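Local atomic coordinates of voltage-sensor containing phosphatase (Ciona intestinalis, PDB entry 3V0D), a protein that probably dephosphorylates membrane phosphoinositides through a PTEN-like phosphatase domain, joined to a C2 domain, under the control of a voltage sensor. Residues D21-D26 / S56-T61; P197-L202 / V265-I270; T208-Q213 / N326-L331. The protein carries 1 engineered substitution. One frame throughout, in Å; residues are numbered along the deposited sequence. Where two conformers were deposited one is given.

Overall arrangement
Contact 1 lies in the phosphatase part of the chain. Contacts 2 and 3 both lie in the C2 part, on the other side of the chain's centre from contact 1; the centres of contacts 1 and 3 are about 48 Å apart. All three are partly buried, each mixing buried apolar residues with exposed ones, and each has a bridging water. Contact 1 sets a strand against a helix and relies on side chains, with an aromatic ring between an arginine and a second ring. Contacts 2 and 3 rest on antiparallel backbone bonds. They share strand 202-210: contact 2 holds its start with a single bridge to a loop, while contact 3 pairs its end with strand 328-335 and adds bonded threonine hydroxyls.

Contact 1: D21-D26 / S56-T61; sequences DGFDLD and SRFFKT
G22 meets R57 through its carbonyl. R57 NH1 gives G22 O a weak, bent hydrogen bond of 3.2 Å. A water that takes a bond from R57 NH2 gives one to D21 O. The guanidinium also has E54 as a salt-bridge partner, through NH1.

F23 carries the contact. Its ring lies between two side chains of the helix. On one face the R57 guanidinium lies flat, with the planes 13° apart and the centres 4.0 Å apart. The bend of the R57 chain at chi3 (73°) places NE on the way to this stack. On the opposite face F58 comes in edge first, a T-shaped pair with planes at 78°. F58 CD1 sits over the centre of the F23 ring, 3.9 Å from F23 CG. T61 OG1 is near the ring plane at the edge of F23, 4.4 Å from CZ, and donates to R57 O one turn back.

L25 adds an apolar touch, CD1 to F58 CB at 4.0 Å.

The whole is a beta hairpin, strands 17-20 and 23-25, laid on helix 52-62 of the tensin-type phosphatase domain through an aromatic edge-to-face pair and an arginine-aromatic stack.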
loop_
_atom_site.group_PDB
_atom_site.type_symbol
_atom_site.label_atom_id
_atom_site.label_comp_id
_atom_site.label_asym_id
_atom_site.label_seq_id
_atom_site.Cartn_x
_atom_site.Cartn_y
_atom_site.Cartn_z
ATOM N N ASP A 21 30.863 2.484 -12.973
ATOM C CA ASP A 21 31.752 1.336 -12.758
ATOM C C ASP A 21 31.331 0.074 -13.511
ATOM O O ASP A 21 31.461 -1.035 -12.995
ATOM C CB ASP A 21 31.902 1.047 -11.259
ATOM C CG ASP A 21 32.370 2.258 -10.478
ATOM O OD1 ASP A 21 31.813 2.507 -9.386
ATOM O OD2 ASP A 21 33.282 2.972 -10.963
ATOM N N GLY A 22 30.825 0.256 -14.725
ATOM C CA GLY A 22 30.428 -0.859 -15.572
ATOM C C GLY A 22 29.064 -1.454 -15.274
ATOM O O GLY A 22 28.758 -2.544 -15.744
ATOM N N PHE A 23 28.248 -0.737 -14.496
ATOM C CA PHE A 23 26.855 -1.111 -14.239
ATOM C C PHE A 23 25.929 -0.078 -14.839
ATOM O O PHE A 23 26.275 1.107 -14.949
ATOM C CB PHE A 23 26.579 -1.220 -12.739
ATOM C CG PHE A 23 27.328 -2.331 -12.075
ATOM C CD1 PHE A 23 28.522 -2.083 -11.400
ATOM C CD2 PHE A 23 26.850 -3.637 -12.139
ATOM C CE1 PHE A 23 29.216 -3.121 -10.789
ATOM C CE2 PHE A 23 27.537 -4.681 -11.519
ATOM C CZ PHE A 23 28.717 -4.432 -10.855
ATOM N N ASP A 24 24.756 -0.537 -15.242
ATOM C CA ASP A 24 23.712 0.334 -15.724
ATOM C C ASP A 24 22.413 -0.274 -15.225
ATOM O O ASP A 24 21.859 -1.164 -15.866
ATOM C CB ASP A 24 23.751 0.424 -17.256
ATOM C CG ASP A 24 22.846 1.510 -17.798
ATOM O OD1 ASP A 24 23.037 1.890 -18.974
ATOM O OD2 ASP A 24 21.952 1.988 -17.069
ATOM N N LEU A 25 21.945 0.209 -14.075
ATOM C CA LEU A 25 20.809 -0.399 -13.379
ATOM C C LEU A 25 19.805 0.630 -12.878
ATOM O O LEU A 25 20.182 1.754 -12.521
ATOM C CB LEU A 25 21.309 -1.240 -12.189
ATOM C CG LEU A 25 22.155 -2.479 -12.516
ATOM C CD1 LEU A 25 22.789 -3.044 -11.250
ATOM C CD2 LEU A 25 21.331 -3.562 -13.224
ATOM N N ASP A 26 18.537 0.218 -12.826
ATOM C CA ASP A 26 17.489 0.977 -12.159
ATOM C C ASP A 26 17.623 0.694 -10.652
ATOM O O ASP A 26 17.103 -0.297 -10.135
ATOM C CB ASP A 26 16.118 0.547 -12.701
ATOM C CG ASP A 26 14.962 1.390 -12.171
ATOM O OD1 ASP A 26 15.165 2.222 -11.266
ATOM O OD2 ASP A 26 13.841 1.251 -12.727
ATOM N N SER A 56 22.938 -9.232 -9.140
ATOM C CA SER A 56 23.677 -10.047 -8.182
ATOM C C SER A 56 25.177 -9.725 -8.227
ATOM O O SER A 56 25.823 -9.626 -7.175
ATOM C CB SER A 56 23.382 -11.522 -8.323
ATOM O OG SER A 56 23.698 -11.926 -9.623
ATOM N N ARG A 57 25.718 -9.505 -9.428
ATOM C CA ARG A 57 27.101 -9.037 -9.565
ATOM C C ARG A 57 27.341 -7.715 -8.829
ATOM O O ARG A 57 28.365 -7.536 -8.181
ATOM C CB ARG A 57 27.492 -8.918 -11.051
ATOM C CG ARG A 57 28.967 -8.606 -11.304
ATOM C CD ARG A 57 29.314 -8.674 -12.782
ATOM N NE ARG A 57 28.798 -7.553 -13.570
ATOM C CZ ARG A 57 29.430 -6.387 -13.725
ATOM N NH1 ARG A 57 28.892 -5.434 -14.484
ATOM N NH2 ARG A 57 30.600 -6.170 -13.128
ATOM N N PHE A 58 26.395 -6.781 -8.948
ATOM C CA PHE A 58 26.499 -5.508 -8.259
ATOM C C PHE A 58 26.687 -5.700 -6.756
ATOM O O PHE A 58 27.588 -5.121 -6.152
ATOM C CB PHE A 58 25.243 -4.667 -8.549
ATOM C CG PHE A 58 25.217 -3.324 -7.850
ATOM C CD1 PHE A 58 25.683 -2.178 -8.501
ATOM C CD2 PHE A 58 24.749 -3.203 -6.530
ATOM C CE1 PHE A 58 25.662 -0.944 -7.855
ATOM C CE2 PHE A 58 24.745 -1.969 -5.872
ATOM C CZ PHE A 58 25.203 -0.835 -6.536
ATOM N N PHE A 59 25.814 -6.493 -6.148
ATOM C CA PHE A 59 25.876 -6.672 -4.698
ATOM C C PHE A 59 27.104 -7.423 -4.220
ATOM O O PHE A 59 27.730 -7.037 -3.234
ATOM C CB PHE A 59 24.560 -7.259 -4.181
ATOM C CG PHE A 59 23.492 -6.222 -4.152
ATOM C CD1 PHE A 59 23.491 -5.272 -3.125
ATOM C CD2 PHE A 59 22.541 -6.129 -5.164
ATOM C CE1 PHE A 59 22.576 -4.246 -3.114
ATOM C CE2 PHE A 59 21.618 -5.101 -5.160
ATOM C CZ PHE A 59 21.631 -4.153 -4.126
ATOM N N LYS A 60 27.477 -8.462 -4.953
ATOM C CA LYS A 60 28.667 -9.223 -4.602
ATOM C C LYS A 60 29.941 -8.385 -4.739
ATOM O O LYS A 60 30.905 -8.586 -3.985
ATOM C CB LYS A 60 28.752 -10.465 -5.472
ATOM C CG LYS A 60 27.688 -11.470 -5.114
ATOM C CD LYS A 60 27.782 -12.689 -5.984
ATOM C CE LYS A 60 26.562 -13.571 -5.827
ATOM N NZ LYS A 60 26.309 -14.312 -7.107
ATOM N N THR A 61 29.943 -7.447 -5.687
ATOM C CA THR A 61 31.102 -6.590 -5.963
ATOM C C THR A 61 31.190 -5.409 -5.006
ATOM O O THR A 61 32.262 -5.118 -4.467
ATOM C CB THR A 61 31.056 -6.050 -7.424
ATOM O OG1 THR A 61 31.055 -7.155 -8.330
ATOM C CG2 THR A 61 32.269 -5.133 -7.739
HETATM O O HOH W 1 31.590 -3.671 -13.868
#

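Contact 2: P197-L202 / V265-I270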
loop_
_atom_site.group_PDB
_atom_site.type_symbol
_atom_site.label_atom_id
_atom_site.label_comp_id
_atom_site.label_asym_id
_atom_site.label_seq_id
_atom_site.Cartn_x
_atom_site.Cartn_y
_atom_site.Cartn_z
ATOM N N PRO A 197 -0.538 -3.422 17.758
ATOM C CA PRO A 197 -1.633 -3.037 18.654
ATOM C C PRO A 197 -2.502 -4.233 19.021
ATOM O O PRO A 197 -2.553 -5.210 18.269
ATOM C CB PRO A 197 -2.433 -2.016 17.817
ATOM C CG PRO A 197 -1.408 -1.437 16.884
ATOM C CD PRO A 197 -0.529 -2.617 16.521
ATOM N N PRO A 198 -3.225 -4.138 20.138
ATOM C CA PRO A 198 -4.103 -5.253 20.503
ATOM C C PRO A 198 -5.184 -5.485 19.455
ATOM O O PRO A 198 -5.661 -4.544 18.804
ATOM C CB PRO A 198 -4.779 -4.799 21.802
ATOM C CG PRO A 198 -4.286 -3.470 22.109
ATOM C CD PRO A 198 -3.323 -3.005 21.075
ATOM N N MET A 199 -5.570 -6.744 19.327
ATOM C CA MET A 199 -6.636 -7.138 18.423
ATOM C C MET A 199 -7.933 -6.377 18.703
ATOM O O MET A 199 -8.297 -6.129 19.864
ATOM C CB MET A 199 -6.842 -8.661 18.499
ATOM C CG MET A 199 -7.768 -9.235 17.410
ATOM S SD MET A 199 -7.984 -11.028 17.388
ATOM C CE MET A 199 -6.363 -11.592 16.867
ATOM N N LYS A 200 -8.611 -5.991 17.628
ATOM C CA LYS A 200 -9.956 -5.458 17.743
ATOM C C LYS A 200 -10.816 -6.156 16.708
ATOM O O LYS A 200 -10.516 -6.144 15.503
ATOM C CB LYS A 200 -9.943 -3.955 17.521
ATOM C CG LYS A 200 -11.255 -3.266 17.778
ATOM C CD LYS A 200 -11.024 -1.820 18.179
ATOM C CE LYS A 200 -11.359 -0.881 17.057
ATOM N NZ LYS A 200 -10.261 0.091 16.878
ATOM N N LYS A 201 -11.886 -6.774 17.175
ATOM C CA LYS A 201 -12.829 -7.487 16.325
ATOM C C LYS A 201 -14.012 -6.580 16.031
ATOM O O LYS A 201 -14.614 -6.019 16.954
ATOM C CB LYS A 201 -13.304 -8.745 17.060
ATOM C CG LYS A 201 -12.225 -9.802 17.212
ATOM C CD LYS A 201 -12.735 -11.007 17.996
ATOM C CE LYS A 201 -11.612 -11.960 18.334
ATOM N NZ LYS A 201 -12.062 -12.988 19.297
ATOM N N LEU A 202 -14.343 -6.431 14.747
ATOM C CA LEU A 202 -15.404 -5.526 14.315
ATOM C C LEU A 202 -16.262 -6.187 13.258
ATOM O O LEU A 202 -15.823 -7.117 12.582
ATOM C CB LEU A 202 -14.804 -4.260 13.651
ATOM C CG LEU A 202 -13.868 -3.345 14.453
ATOM C CD1 LEU A 202 -13.249 -2.303 13.525
ATOM C CD2 LEU A 202 -14.621 -2.722 15.611
ATOM N N VAL A 265 -17.237 -11.542 11.614
ATOM C CA VAL A 265 -16.249 -10.852 12.447
ATOM C C VAL A 265 -14.963 -10.593 11.645
ATOM O O VAL A 265 -14.432 -11.502 10.995
ATOM C CB VAL A 265 -15.949 -11.662 13.715
ATOM C CG1 VAL A 265 -14.899 -10.949 14.556
ATOM C CG2 VAL A 265 -17.225 -11.892 14.552
ATOM N N LEU A 266 -14.511 -9.342 11.685
ATOM C CA LEU A 266 -13.304 -8.874 10.985
ATOM C C LEU A 266 -12.251 -8.539 12.027
ATOM O O LEU A 266 -12.540 -7.937 13.056
ATOM C CB LEU A 266 -13.618 -7.591 10.207
ATOM C CG LEU A 266 -14.766 -7.676 9.202
ATOM C CD1 LEU A 266 -14.976 -6.311 8.600
ATOM C CD2 LEU A 266 -14.562 -8.744 8.137
ATOM N N ALA A 267 -11.015 -8.907 11.727
ATOM C CA ALA A 267 -9.892 -8.533 12.578
ATOM C C ALA A 267 -8.671 -8.387 11.681
ATOM O O ALA A 267 -8.514 -9.119 10.701
ATOM C CB ALA A 267 -9.656 -9.607 13.640
ATOM N N GLY A 268 -7.839 -7.413 11.994
ATOM C CA GLY A 268 -6.594 -7.232 11.263
ATOM C C GLY A 268 -6.749 -6.330 10.052
ATOM O O GLY A 268 -7.496 -5.353 10.071
ATOM N N ASP A 269 -6.009 -6.640 9.000
ATOM C CA ASP A 269 -5.968 -5.776 7.813
ATOM C C ASP A 269 -7.099 -6.179 6.879
ATOM O O ASP A 269 -7.210 -7.344 6.478
ATOM C CB ASP A 269 -4.600 -5.883 7.178
ATOM C CG ASP A 269 -3.527 -5.369 8.105
ATOM O OD1 ASP A 269 -2.766 -6.193 8.632
ATOM O OD2 ASP A 269 -3.562 -4.155 8.395
ATOM N N ILE A 270 -7.957 -5.218 6.569
ATOM C CA ILE A 270 -9.155 -5.445 5.781
ATOM C C ILE A 270 -9.048 -4.612 4.519
ATOM O O ILE A 270 -8.692 -3.425 4.576
ATOM C CB ILE A 270 -10.411 -5.053 6.599
ATOM C CG1 ILE A 270 -10.471 -5.820 7.943
ATOM C CG2 ILE A 270 -11.695 -5.244 5.797
ATOM C CD1 ILE A 270 -10.530 -7.321 7.811
HETATM O O HOH W 2 -7.097 -6.461 15.003
#
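L202 and L266 form a single antiparallel bridge, a hydrogen-bonded pair, in the C2 domain. The domain is a beta sandwich of two antiparallel sheets. L202 is the first residue of strand 202-210, in the five-stranded sheet. L266 lies in the loop that runs into strand 269-276, in the four-stranded sheet. The bridge therefore ties the start of strand 202-210 in one sheet to the loop leading into strand 269-276 of the other.

Two backbone bonds make the pair. L202 N gives to L266 O at 2.9 Å, and L266 N gives to L202 O at a short 2.7 Å. Beside them K201 CA makes a CA-H...O contact with L266 O at 3.3 Å, so this oxygen meets a weak C-H donor as well as the L202 N-H. L202 and L266 are buried. L266 also touches I227 of strand 223-229.

Beyond K201 and A267, on the K200 and G268 side of the bridge, a water spans the two chains. It accepts from K200 N and, more weakly, from G268 N. T296 holds the same region: its OG1 bonds both K200 O and G268 N. G268 has a backbone shape (phi 89°, psi -145°) that suits glycine, since a CB would run into the preceding carbonyl oxygen. D269 then reaches across to Y181 of helix 176-191 and to L100 N, linking this corner to the phosphatase part of the chain.

The main side-chain touch is between K201 and V265. They cross at a slant. V265 CG1 is anti to its own backbone N (chi1 179°) and rests against the aliphatic part of the lysine, 3.7 Å from K201 CB and 3.9 Å from K201 CG.

Contact 3: T208-Q213 / N326-L331; sequences TITAIQ and NFTVKL
T208 and K330 make the regular part of this antiparallel pairing. They are a hydrogen-bonded pair, with T208 N to K330 O and K330 N to T208 O both at 2.9 Å. T210 N gives a further bond to T328 O at 3.0 Å. I209 and V329 form the non-hydrogen-bonded pair between. Weaker CA-H...O contacts run alongside, from V329 CA to T208 O and from I209 CA to T328 O.

The hydroxyls form a second polar system. T210 OG1 donates to N326 O at 2.7 Å, in the plane of that carbonyl. Chi1 of 62° puts this oxygen between the backbone N and the carbonyl carbon, turned toward the other strand. T328 OG1 lies 2.7 Å from T210 OG1. One water links T328 OG1 with T208 O. Another links T208 OG1 with K330 O. T210 O is buried with no polar partner in the model; F327 CA and CD1 lie close to it.

Apolar contacts lie on the face of I209 and V329. I209 and F327 run next to each other in the same direction, with I209 CG2 3.6 Å from F327 CE1.

Two other van der Waals contacts lie elsewhere. Past the strand, where phi turns positive (60°), A211 CB rests against the N326 amide group, 3.5 Å from ND2, and against F327 CB. On the threonine face the bent K330 chain passes T208, with CE 3.9 Å from OG1.

In the five-stranded sheet of the C2 domain, 202-210 is the middle strand and 328-335 the inner strand beside it. Strand 255-260 pairs with 202-210 and strand 303-307 with 328-335. V329 and L331 pack on strand 290-295 of the facing sheet, where F290 also meets F327 edge to face.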
loop_
_atom_site.group_PDB
_atom_site.type_symbol
_atom_site.label_atom_id
_atom_site.label_comp_id
_atom_site.label_asym_id
_atom_site.label_seq_id
_atom_site.Cartn_x
_atom_site.Cartn_y
_atom_site.Cartn_z
ATOM N N THR A 208 -21.449 4.546 3.689
ATOM C CA THR A 208 -22.026 5.809 3.247
ATOM C C THR A 208 -21.064 6.435 2.259
ATOM O O THR A 208 -19.880 6.557 2.574
ATOM C CB THR A 208 -22.241 6.751 4.445
ATOM O OG1 THR A 208 -23.075 6.070 5.392
ATOM C CG2 THR A 208 -22.907 8.060 4.019
ATOM N N ILE A 209 -21.576 6.825 1.088
ATOM C CA ILE A 209 -20.757 7.455 0.066
ATOM C C ILE A 209 -21.375 8.806 -0.265
ATOM O O ILE A 209 -22.541 8.884 -0.658
ATOM C CB ILE A 209 -20.667 6.601 -1.201
ATOM C CG1 ILE A 209 -20.233 5.169 -0.864
ATOM C CG2 ILE A 209 -19.754 7.261 -2.223
ATOM C CD1 ILE A 209 -20.220 4.206 -2.052
ATOM N N THR A 210 -20.576 9.857 -0.099
ATOM C CA THR A 210 -21.004 11.223 -0.417
ATOM C C THR A 210 -20.508 11.648 -1.787
ATOM O O THR A 210 -19.537 11.098 -2.291
ATOM C CB THR A 210 -20.503 12.209 0.650
ATOM O OG1 THR A 210 -19.064 12.207 0.668
ATOM C CG2 THR A 210 -21.073 11.842 2.014
ATOM N N ALA A 211 -21.181 12.644 -2.376
ATOM C CA ALA A 211 -20.878 13.126 -3.728
ATOM C C ALA A 211 -21.034 12.013 -4.749
ATOM O O ALA A 211 -20.173 11.799 -5.603
ATOM C CB ALA A 211 -19.506 13.831 -3.822
ATOM N N ILE A 212 -22.203 11.395 -4.732
ATOM C CA ILE A 212 -22.442 10.248 -5.610
ATOM C C ILE A 212 -22.823 10.652 -7.045
ATOM O O ILE A 212 -22.596 9.886 -7.976
ATOM C CB ILE A 212 -23.460 9.265 -4.956
ATOM C CG1 ILE A 212 -23.473 7.889 -5.650
ATOM C CG2 ILE A 212 -24.882 9.852 -4.912
ATOM C CD1 ILE A 212 -22.199 7.085 -5.442
ATOM N N GLN A 213 -23.380 11.852 -7.246
ATOM C CA GLN A 213 -23.730 12.278 -8.595
ATOM C C GLN A 213 -22.505 12.190 -9.506
ATOM O O GLN A 213 -21.414 12.595 -9.110
ATOM C CB GLN A 213 -24.323 13.699 -8.574
ATOM C CG GLN A 213 -24.321 14.476 -9.914
ATOM C CD GLN A 213 -23.130 15.424 -10.035
ATOM O OE1 GLN A 213 -23.071 16.460 -9.365
ATOM N NE2 GLN A 213 -22.196 15.092 -10.910
ATOM N N ASN A 326 -15.683 16.619 -2.358
ATOM C CA ASN A 326 -16.442 16.146 -1.209
ATOM C C ASN A 326 -16.812 14.653 -1.298
ATOM O O ASN A 326 -17.619 14.172 -0.496
ATOM C CB ASN A 326 -17.690 16.990 -0.961
ATOM C CG ASN A 326 -18.662 16.994 -2.133
ATOM O OD1 ASN A 326 -19.881 16.970 -1.924
ATOM N ND2 ASN A 326 -18.149 17.068 -3.358
ATOM N N PHE A 327 -16.201 13.937 -2.239
ATOM C CA PHE A 327 -16.375 12.480 -2.305
ATOM C C PHE A 327 -15.688 11.831 -1.109
ATOM O O PHE A 327 -14.497 12.024 -0.881
ATOM C CB PHE A 327 -15.769 11.960 -3.595
ATOM C CG PHE A 327 -15.923 10.465 -3.758
ATOM C CD1 PHE A 327 -17.115 9.946 -4.253
ATOM C CD2 PHE A 327 -14.885 9.576 -3.443
ATOM C CE1 PHE A 327 -17.270 8.569 -4.400
ATOM C CE2 PHE A 327 -15.037 8.208 -3.605
ATOM C CZ PHE A 327 -16.228 7.704 -4.083
ATOM N N THR A 328 -16.469 11.070 -0.350
ATOM C CA THR A 328 -15.962 10.359 0.838
ATOM C C THR A 328 -16.640 9.012 0.948
ATOM O O THR A 328 -17.762 8.832 0.450
ATOM C CB THR A 328 -16.181 11.151 2.186
ATOM O OG1 THR A 328 -17.560 11.119 2.563
ATOM C CG2 THR A 328 -15.686 12.581 2.108
ATOM N N VAL A 329 -15.975 8.086 1.630
ATOM C CA VAL A 329 -16.563 6.792 1.979
ATOM C C VAL A 329 -16.390 6.610 3.478
ATOM O O VAL A 329 -15.291 6.775 3.996
ATOM C CB VAL A 329 -15.883 5.633 1.219
ATOM C CG1 VAL A 329 -16.513 4.289 1.641
ATOM C CG2 VAL A 329 -16.027 5.831 -0.311
ATOM N N LYS A 330 -17.489 6.278 4.159
ATOM C CA LYS A 330 -17.506 6.011 5.599
ATOM C C LYS A 330 -17.999 4.579 5.829
ATOM O O LYS A 330 -19.088 4.230 5.357
ATOM C CB LYS A 330 -18.404 7.004 6.325
ATOM C CG LYS A 330 -18.583 6.671 7.790
ATOM C CD LYS A 330 -19.413 7.685 8.524
ATOM C CE LYS A 330 -20.866 7.555 8.193
ATOM N NZ LYS A 330 -21.644 8.399 9.136
ATOM N N LEU A 331 -17.226 3.786 6.574
ATOM C CA LEU A 331 -17.716 2.521 7.094
ATOM C C LEU A 331 -18.148 2.698 8.525
ATOM O O LEU A 331 -17.420 3.315 9.327
ATOM C CB LEU A 331 -16.644 1.429 7.058
ATOM C CG LEU A 331 -16.061 1.115 5.687
ATOM C CD1 LEU A 331 -14.980 0.052 5.814
ATOM C CD2 LEU A 331 -17.152 0.654 4.736
HETATM O O HOH W 3 -21.556 4.244 6.971
HETATM O O HOH W 4 -19.302 9.190 3.551
#